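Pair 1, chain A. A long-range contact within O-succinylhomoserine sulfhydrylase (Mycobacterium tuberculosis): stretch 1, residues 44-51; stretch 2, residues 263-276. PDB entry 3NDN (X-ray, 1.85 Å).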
# COMPACT_ATOMS: atom_id res chain seq x y z
N THR A 44 -0.79 -9.01 -15.80
CA THR A 44 0.58 -8.79 -16.31
C THR A 44 1.62 -8.57 -15.19
O THR A 44 2.65 -9.27 -15.13
CB THR A 44 0.61 -7.62 -17.30
OG1 THR A 44 -0.26 -7.93 -18.39
CG2 THR A 44 2.05 -7.41 -17.86
N ALA A 45 1.31 -7.61 -14.32
CA ALA A 45 2.10 -7.31 -13.12
C ALA A 45 1.79 -8.20 -11.92
O ALA A 45 0.66 -8.72 -11.78
CB ALA A 45 1.93 -5.83 -12.76
N GLU A 46 2.79 -8.36 -11.06
CA GLU A 46 2.76 -9.28 -9.91
C GLU A 46 1.73 -8.92 -8.81
O GLU A 46 1.69 -7.80 -8.32
CB GLU A 46 4.17 -9.44 -9.31
CG GLU A 46 5.24 -10.07 -10.26
CD GLU A 46 5.85 -9.07 -11.27
OE1 GLU A 46 5.31 -7.94 -11.47
OE2 GLU A 46 6.88 -9.43 -11.87
N ALA A 47 0.88 -9.89 -8.46
CA ALA A 47 -0.19 -9.69 -7.47
C ALA A 47 0.30 -9.66 -6.02
O ALA A 47 1.30 -10.31 -5.67
CB ALA A 47 -1.25 -10.79 -7.64
N MET A 48 -0.43 -8.93 -5.16
CA MET A 48 -0.10 -8.82 -3.71
C MET A 48 -1.17 -9.51 -2.86
O MET A 48 -2.31 -9.05 -2.82
CB MET A 48 -0.02 -7.34 -3.31
CG MET A 48 0.56 -7.08 -1.91
SD MET A 48 0.20 -5.40 -1.31
CE MET A 48 1.36 -4.42 -2.26
N TYR A 49 -0.77 -10.57 -2.14
CA TYR A 49 -1.68 -11.37 -1.31
C TYR A 49 -1.56 -11.02 0.17
O TYR A 49 -0.87 -11.71 0.94
CB TYR A 49 -1.53 -12.89 -1.57
CG TYR A 49 -1.89 -13.32 -3.00
CD1 TYR A 49 -3.21 -13.67 -3.33
CD2 TYR A 49 -0.93 -13.38 -4.01
CE1 TYR A 49 -3.56 -14.04 -4.64
CE2 TYR A 49 -1.26 -13.75 -5.33
CZ TYR A 49 -2.59 -14.10 -5.63
OH TYR A 49 -2.97 -14.47 -6.91
N LEU A 50 -2.26 -9.95 0.57
CA LEU A 50 -2.30 -9.52 1.98
C LEU A 50 -3.28 -10.41 2.73
O LEU A 50 -4.45 -10.06 2.91
CB LEU A 50 -2.67 -8.03 2.11
CG LEU A 50 -1.70 -7.02 1.48
CD1 LEU A 50 -2.14 -5.56 1.69
CD2 LEU A 50 -0.28 -7.23 2.02
N THR A 51 -2.78 -11.57 3.16
CA THR A 51 -3.54 -12.52 3.96
C THR A 51 -2.56 -13.18 4.95
O THR A 51 -1.39 -13.45 4.59
CB THR A 51 -4.23 -13.60 3.08
OG1 THR A 51 -5.21 -14.29 3.86
CG2 THR A 51 -3.21 -14.62 2.50
N SER A 263 7.00 -8.92 5.49
CA SER A 263 5.63 -8.54 5.18
C SER A 263 5.39 -8.72 3.66
O SER A 263 6.25 -8.42 2.86
CB SER A 263 5.39 -7.09 5.60
OG SER A 263 4.25 -6.56 4.95
N ALA A 264 4.22 -9.23 3.28
CA ALA A 264 3.87 -9.33 1.85
C ALA A 264 3.87 -7.99 1.10
O ALA A 264 4.12 -7.97 -0.12
CB ALA A 264 2.50 -10.08 1.67
N PHE A 265 3.57 -6.88 1.79
CA PHE A 265 3.64 -5.55 1.17
C PHE A 265 5.12 -5.23 0.82
O PHE A 265 5.44 -4.85 -0.30
CB PHE A 265 3.05 -4.44 2.07
CG PHE A 265 3.20 -3.05 1.49
CD1 PHE A 265 2.24 -2.54 0.61
CD2 PHE A 265 4.33 -2.26 1.79
CE1 PHE A 265 2.38 -1.26 0.06
CE2 PHE A 265 4.48 -1.00 1.25
CZ PHE A 265 3.51 -0.49 0.36
N ASN A 266 6.01 -5.43 1.79
CA ASN A 266 7.45 -5.19 1.58
C ASN A 266 7.99 -6.09 0.45
O ASN A 266 8.81 -5.67 -0.35
CB ASN A 266 8.26 -5.42 2.88
CG ASN A 266 7.99 -4.36 3.95
OD1 ASN A 266 6.88 -3.82 4.06
ND2 ASN A 266 9.02 -4.05 4.74
N ALA A 267 7.50 -7.33 0.40
CA ALA A 267 7.93 -8.31 -0.62
C ALA A 267 7.59 -7.80 -2.04
O ALA A 267 8.39 -7.96 -2.96
CB ALA A 267 7.25 -9.68 -0.37
N TRP A 268 6.42 -7.18 -2.19
CA TRP A 268 6.01 -6.57 -3.47
C TRP A 268 6.96 -5.40 -3.83
O TRP A 268 7.47 -5.34 -4.97
CB TRP A 268 4.55 -6.10 -3.38
CG TRP A 268 4.04 -5.31 -4.57
CD1 TRP A 268 3.63 -5.80 -5.77
CD2 TRP A 268 3.88 -3.89 -4.63
NE1 TRP A 268 3.20 -4.78 -6.59
CE2 TRP A 268 3.36 -3.59 -5.92
CE3 TRP A 268 4.13 -2.84 -3.73
CZ2 TRP A 268 3.07 -2.28 -6.33
CZ3 TRP A 268 3.84 -1.53 -4.13
CH2 TRP A 268 3.32 -1.26 -5.43
N VAL A 269 7.22 -4.52 -2.87
CA VAL A 269 8.18 -3.41 -3.09
C VAL A 269 9.56 -3.91 -3.60
O VAL A 269 10.10 -3.40 -4.60
CB VAL A 269 8.35 -2.50 -1.84
CG1 VAL A 269 9.45 -1.44 -2.09
CG2 VAL A 269 7.02 -1.82 -1.48
N LEU A 270 10.09 -4.93 -2.92
CA LEU A 270 11.41 -5.46 -3.21
C LEU A 270 11.52 -6.26 -4.52
O LEU A 270 12.50 -6.12 -5.22
CB LEU A 270 11.94 -6.29 -2.02
CG LEU A 270 12.08 -5.51 -0.70
CD1 LEU A 270 12.55 -6.42 0.45
CD2 LEU A 270 13.03 -4.31 -0.84
N LEU A 271 10.52 -7.09 -4.84
CA LEU A 271 10.54 -7.86 -6.10
C LEU A 271 10.45 -6.96 -7.35
O LEU A 271 11.01 -7.28 -8.41
CB LEU A 271 9.42 -8.96 -6.10
CG LEU A 271 7.94 -8.60 -6.24
CD1 LEU A 271 7.51 -8.47 -7.77
CD2 LEU A 271 7.02 -9.63 -5.56
N LYS A 272 9.75 -5.82 -7.22
CA LYS A 272 9.67 -4.88 -8.31
C LYS A 272 11.01 -4.10 -8.36
O LYS A 272 11.47 -3.74 -9.43
CB LYS A 272 8.47 -3.92 -8.14
CG LYS A 272 7.07 -4.60 -8.18
CD LYS A 272 6.81 -5.37 -9.50
CE LYS A 272 6.40 -4.44 -10.63
NZ LYS A 272 6.16 -5.19 -11.93
N GLY A 273 11.64 -3.90 -7.20
CA GLY A 273 13.00 -3.27 -7.20
C GLY A 273 14.04 -4.12 -7.93
O GLY A 273 14.99 -3.60 -8.54
N LEU A 274 13.87 -5.44 -7.88
CA LEU A 274 14.83 -6.36 -8.50
C LEU A 274 14.81 -6.25 -10.05
O LEU A 274 15.80 -6.56 -10.72
CB LEU A 274 14.56 -7.80 -8.06
CG LEU A 274 14.99 -8.22 -6.63
CD1 LEU A 274 14.48 -9.64 -6.37
CD2 LEU A 274 16.53 -8.14 -6.44
N GLU A 275 13.72 -5.74 -10.60
CA GLU A 275 13.61 -5.55 -12.08
C GLU A 275 14.60 -4.52 -12.63
O GLU A 275 15.08 -4.66 -13.76
CB GLU A 275 12.20 -5.16 -12.48
CG GLU A 275 11.12 -6.23 -12.16
CD GLU A 275 9.72 -5.86 -12.60
OE1 GLU A 275 9.53 -4.84 -13.33
OE2 GLU A 275 8.78 -6.62 -12.24
N THR A 276 14.88 -3.48 -11.84
CA THR A 276 15.80 -2.40 -12.27
C THR A 276 17.21 -2.46 -11.66
O THR A 276 18.05 -1.56 -11.91
CB THR A 276 15.21 -0.99 -11.99
OG1 THR A 276 14.91 -0.87 -10.59
CG2 THR A 276 13.95 -0.72 -12.80
O HOH W 1 2.41 -5.19 -9.33

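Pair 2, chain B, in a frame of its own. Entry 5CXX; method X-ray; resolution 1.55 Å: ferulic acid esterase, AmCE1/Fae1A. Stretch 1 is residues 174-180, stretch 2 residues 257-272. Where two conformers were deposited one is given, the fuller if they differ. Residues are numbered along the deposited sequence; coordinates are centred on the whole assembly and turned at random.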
# COMPACT_ATOMS: atom_id res chain seq x y z
N GLY B 174 8.02 -1.11 8.38
CA GLY B 174 9.14 -0.13 8.29
C GLY B 174 8.83 0.97 7.27
O GLY B 174 9.30 2.09 7.42
N TYR B 175 8.08 0.68 6.20
CA TYR B 175 7.93 1.59 5.06
C TYR B 175 6.45 1.67 4.73
O TYR B 175 5.83 0.61 4.51
CB TYR B 175 8.70 1.07 3.79
CG TYR B 175 10.16 0.84 4.08
CD1 TYR B 175 10.59 -0.35 4.69
CD2 TYR B 175 11.11 1.84 3.78
CE1 TYR B 175 11.92 -0.53 4.98
CE2 TYR B 175 12.42 1.64 4.06
CZ TYR B 175 12.83 0.47 4.65
OH TYR B 175 14.23 0.44 4.85
N VAL B 176 5.88 2.88 4.67
CA VAL B 176 4.47 3.09 4.43
C VAL B 176 4.28 3.98 3.21
O VAL B 176 4.86 5.06 3.15
CB VAL B 176 3.77 3.77 5.64
CG1 VAL B 176 2.24 3.86 5.44
CG2 VAL B 176 4.22 3.08 6.94
N GLY B 177 3.44 3.55 2.26
CA GLY B 177 3.21 4.31 1.05
C GLY B 177 1.73 4.48 0.83
O GLY B 177 0.94 3.52 0.80
N ALA B 178 1.30 5.71 0.62
CA ALA B 178 -0.13 5.98 0.52
C ALA B 178 -0.39 6.77 -0.75
O ALA B 178 -0.05 7.98 -0.79
CB ALA B 178 -0.63 6.78 1.77
N PHE B 179 -0.97 6.14 -1.77
CA PHE B 179 -1.21 6.83 -3.04
C PHE B 179 -2.66 7.22 -3.10
O PHE B 179 -3.54 6.35 -3.20
CB PHE B 179 -0.79 5.92 -4.24
CG PHE B 179 0.52 5.16 -3.99
CD1 PHE B 179 1.58 5.76 -3.30
CD2 PHE B 179 0.63 3.80 -4.39
CE1 PHE B 179 2.72 5.05 -3.00
CE2 PHE B 179 1.81 3.09 -4.12
CZ PHE B 179 2.87 3.70 -3.41
N ALA B 180 -2.91 8.52 -2.95
CA ALA B 180 -4.26 9.11 -2.94
C ALA B 180 -5.14 8.50 -1.86
O ALA B 180 -6.25 8.03 -2.17
CB ALA B 180 -4.94 9.00 -4.33
N ALA B 257 -1.28 8.96 -10.95
CA ALA B 257 -1.02 9.24 -9.52
C ALA B 257 -0.46 7.98 -8.84
O ALA B 257 0.47 8.07 -8.03
CB ALA B 257 -2.27 9.71 -8.83
N ILE B 258 -0.99 6.81 -9.20
CA ILE B 258 -0.52 5.58 -8.59
C ILE B 258 0.92 5.30 -8.99
O ILE B 258 1.74 5.05 -8.10
CB ILE B 258 -1.38 4.37 -9.02
CG1 ILE B 258 -2.82 4.55 -8.46
CG2 ILE B 258 -0.73 3.05 -8.50
CD1 ILE B 258 -3.81 3.60 -9.12
N SER B 259 1.21 5.35 -10.30
CA SER B 259 2.58 4.98 -10.73
C SER B 259 3.60 5.97 -10.18
O SER B 259 4.70 5.55 -9.77
CB SER B 259 2.71 4.85 -12.26
OG SER B 259 2.42 6.09 -12.87
N ALA B 260 3.23 7.27 -10.08
CA ALA B 260 4.20 8.21 -9.49
C ALA B 260 4.50 7.84 -8.04
O ALA B 260 5.67 7.90 -7.58
CB ALA B 260 3.68 9.66 -9.58
N GLY B 261 3.45 7.45 -7.31
CA GLY B 261 3.64 7.10 -5.91
C GLY B 261 4.53 5.85 -5.77
O GLY B 261 5.47 5.83 -5.01
N PHE B 262 4.17 4.79 -6.51
CA PHE B 262 4.92 3.54 -6.37
C PHE B 262 6.36 3.66 -6.82
O PHE B 262 7.31 3.10 -6.22
CB PHE B 262 4.20 2.46 -7.19
CG PHE B 262 4.56 1.05 -6.81
CD1 PHE B 262 4.45 0.60 -5.47
CD2 PHE B 262 4.90 0.13 -7.81
CE1 PHE B 262 4.75 -0.73 -5.13
CE2 PHE B 262 5.19 -1.20 -7.47
CZ PHE B 262 5.10 -1.63 -6.15
N TYR B 263 6.58 4.41 -7.91
CA TYR B 263 7.94 4.68 -8.40
C TYR B 263 8.81 5.36 -7.34
O TYR B 263 9.95 4.93 -7.09
CB TYR B 263 7.83 5.57 -9.66
CG TYR B 263 9.14 6.11 -10.21
CD1 TYR B 263 10.08 5.26 -10.80
CD2 TYR B 263 9.41 7.50 -10.17
CE1 TYR B 263 11.25 5.74 -11.35
CE2 TYR B 263 10.60 7.99 -10.74
CZ TYR B 263 11.51 7.10 -11.31
OH TYR B 263 12.66 7.60 -11.88
N ASN B 264 8.30 6.44 -6.72
CA ASN B 264 9.11 7.04 -5.66
C ASN B 264 9.24 6.14 -4.44
O ASN B 264 10.33 6.05 -3.83
CB ASN B 264 8.48 8.39 -5.29
CG ASN B 264 8.78 9.47 -6.30
OD1 ASN B 264 9.88 10.04 -6.28
ND2 ASN B 264 7.81 9.76 -7.17
N PHE B 265 8.17 5.45 -4.07
CA PHE B 265 8.22 4.61 -2.90
C PHE B 265 9.26 3.49 -2.99
O PHE B 265 10.02 3.23 -2.07
CB PHE B 265 6.82 4.06 -2.65
CG PHE B 265 6.67 3.22 -1.37
CD1 PHE B 265 6.87 3.81 -0.11
CD2 PHE B 265 6.32 1.89 -1.47
CE1 PHE B 265 6.66 3.03 1.07
CE2 PHE B 265 6.16 1.10 -0.32
CZ PHE B 265 6.32 1.67 0.93
N ILE B 266 9.26 2.79 -4.14
CA ILE B 266 10.12 1.60 -4.26
C ILE B 266 11.60 1.99 -4.35
O ILE B 266 12.49 1.20 -4.07
CB ILE B 266 9.65 0.76 -5.49
CG1 ILE B 266 8.27 0.16 -5.18
CG2 ILE B 266 10.67 -0.38 -5.83
CD1 ILE B 266 8.22 -0.90 -4.05
N GLN B 267 11.86 3.25 -4.72
CA GLN B 267 13.22 3.74 -4.65
C GLN B 267 13.73 3.88 -3.21
O GLN B 267 14.95 4.01 -3.00
CB GLN B 267 13.33 5.10 -5.32
CG GLN B 267 13.35 5.00 -6.83
CD GLN B 267 13.41 6.35 -7.46
OE1 GLN B 267 14.46 7.02 -7.46
NE2 GLN B 267 12.27 6.83 -7.94
N THR B 268 12.82 3.89 -2.24
CA THR B 268 13.25 4.09 -0.85
C THR B 268 13.24 2.81 -0.02
O THR B 268 13.81 2.76 1.07
CB THR B 268 12.36 5.09 -0.11
OG1 THR B 268 11.10 4.50 0.21
CG2 THR B 268 12.20 6.40 -0.90
N THR B 269 12.55 1.78 -0.49
CA THR B 269 12.31 0.65 0.41
C THR B 269 13.55 -0.19 0.62
O THR B 269 14.39 -0.37 -0.29
CB THR B 269 11.15 -0.24 -0.12
OG1 THR B 269 11.30 -0.46 -1.52
CG2 THR B 269 9.80 0.45 0.10
N PHE B 270 13.66 -0.76 1.83
CA PHE B 270 14.64 -1.80 2.14
C PHE B 270 16.09 -1.35 1.95
O PHE B 270 16.93 -2.14 1.56
CB PHE B 270 14.37 -3.04 1.30
CG PHE B 270 12.90 -3.41 1.25
CD1 PHE B 270 12.15 -3.48 2.40
CD2 PHE B 270 12.31 -3.71 0.04
CE1 PHE B 270 10.77 -3.81 2.33
CE2 PHE B 270 10.93 -4.10 -0.05
CZ PHE B 270 10.17 -4.13 1.11
N GLY B 271 16.36 -0.10 2.28
CA GLY B 271 17.73 0.36 2.26
C GLY B 271 18.29 0.63 0.87
O GLY B 271 19.51 0.74 0.72
N ALA B 272 17.43 0.76 -0.14
CA ALA B 272 17.89 0.97 -1.53
C ALA B 272 18.73 2.21 -1.71
O ALA B 272 19.54 2.25 -2.63
CB ALA B 272 16.67 1.03 -2.50

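The sharpest difference lies at the matched positions E46(A) and Y175(B), whose CA atoms fall 1.0 Å apart after superposition. In pair 1 this position carries a charge: E46(A) OE1 accepts a hydrogen bond from K272(A) NZ at 2.9 Å, as part of a salt bridge. In pair 2 it carries an aromatic ring, and the only hydrogen bond between the stretches is a weak one, G271(B) N to Y175(B) OH, at 3.4 Å with an N-H...acceptor angle of 126°.

The comparison rests on 14 central residues whose N, CA and C atoms superpose with an RMSD of 0.9 Å. In each pair an extended segment runs alongside a helix. Pair 2 has a regular strand, 175-179, at 165° to the helix, nearly antiparallel, with a closest axial approach of 8.2 Å; the segment in pair 1 is not a regular strand, yet follows the same path. The register agrees as well: M48(A) lies opposite W268(A) with CA atoms 6.5 Å apart, and the matching G177(B) lies opposite F265(B) at 6.4 Å. Two residues further along, the CA atoms of L50(A) and A264(A) are 6.2 Å apart, while those of F179(B) and G261(B) close to 5.6 Å.

At the middle of the interface, the bulk is distributed differently. M48(A) points toward the helix, and its CE reaches F265(A) CD1 and W268(A) CD2, both at 3.5 Å. G177(B) has no side chain, so the ring of F265(B), the counterpart of W268(A), lies directly against the backbone: G177(B) CA is 4.0 Å from the ring centroid and 23° off its normal. An ideal CB on G177(B) would be 3.0 Å from F265(B) CD1, a tight fit.

At the next matched positions the glycine of pair 2 is on the helix, where G261(B) matches A264(A). L50(A) CD2 packs against A264(A) CB at 4.0 Å. In pair 2 the larger F179(B) ring takes the strand position and the helix supplies G261(B), whose CA lies 4.0 Å from the ring centroid, over the face. An ideal CB there would be 2.3 Å from F179(B) CD1, a clash. The same ring meets F262(B), the match of F265(A), with F179(B) CE2 3.9 Å from F262(B) CD1.

Toward the other end, K272(A) corresponds to T269(B). The CA-to-CB bond of K272(A) is directed sideways, but the side chain's end comes nearer, and NZ also bridges to E275(A) OE2 at 3.0 Å. The lysine thus joins two carboxylates whose atoms E46(A) OE2 and E275(A) OE2 approach to 3.4 Å. A water adds to the polar character, donating to E46(A) O and accepting from W268(A) NE1, each at 2.9 Å. At the equivalent place in pair 2, T269(B) CA sits over the Y175(B) ring face, 4.0 Å from its centroid. The buried surfaces, 437 Å² and 508 Å², are similar, although the side chains that produce them differ.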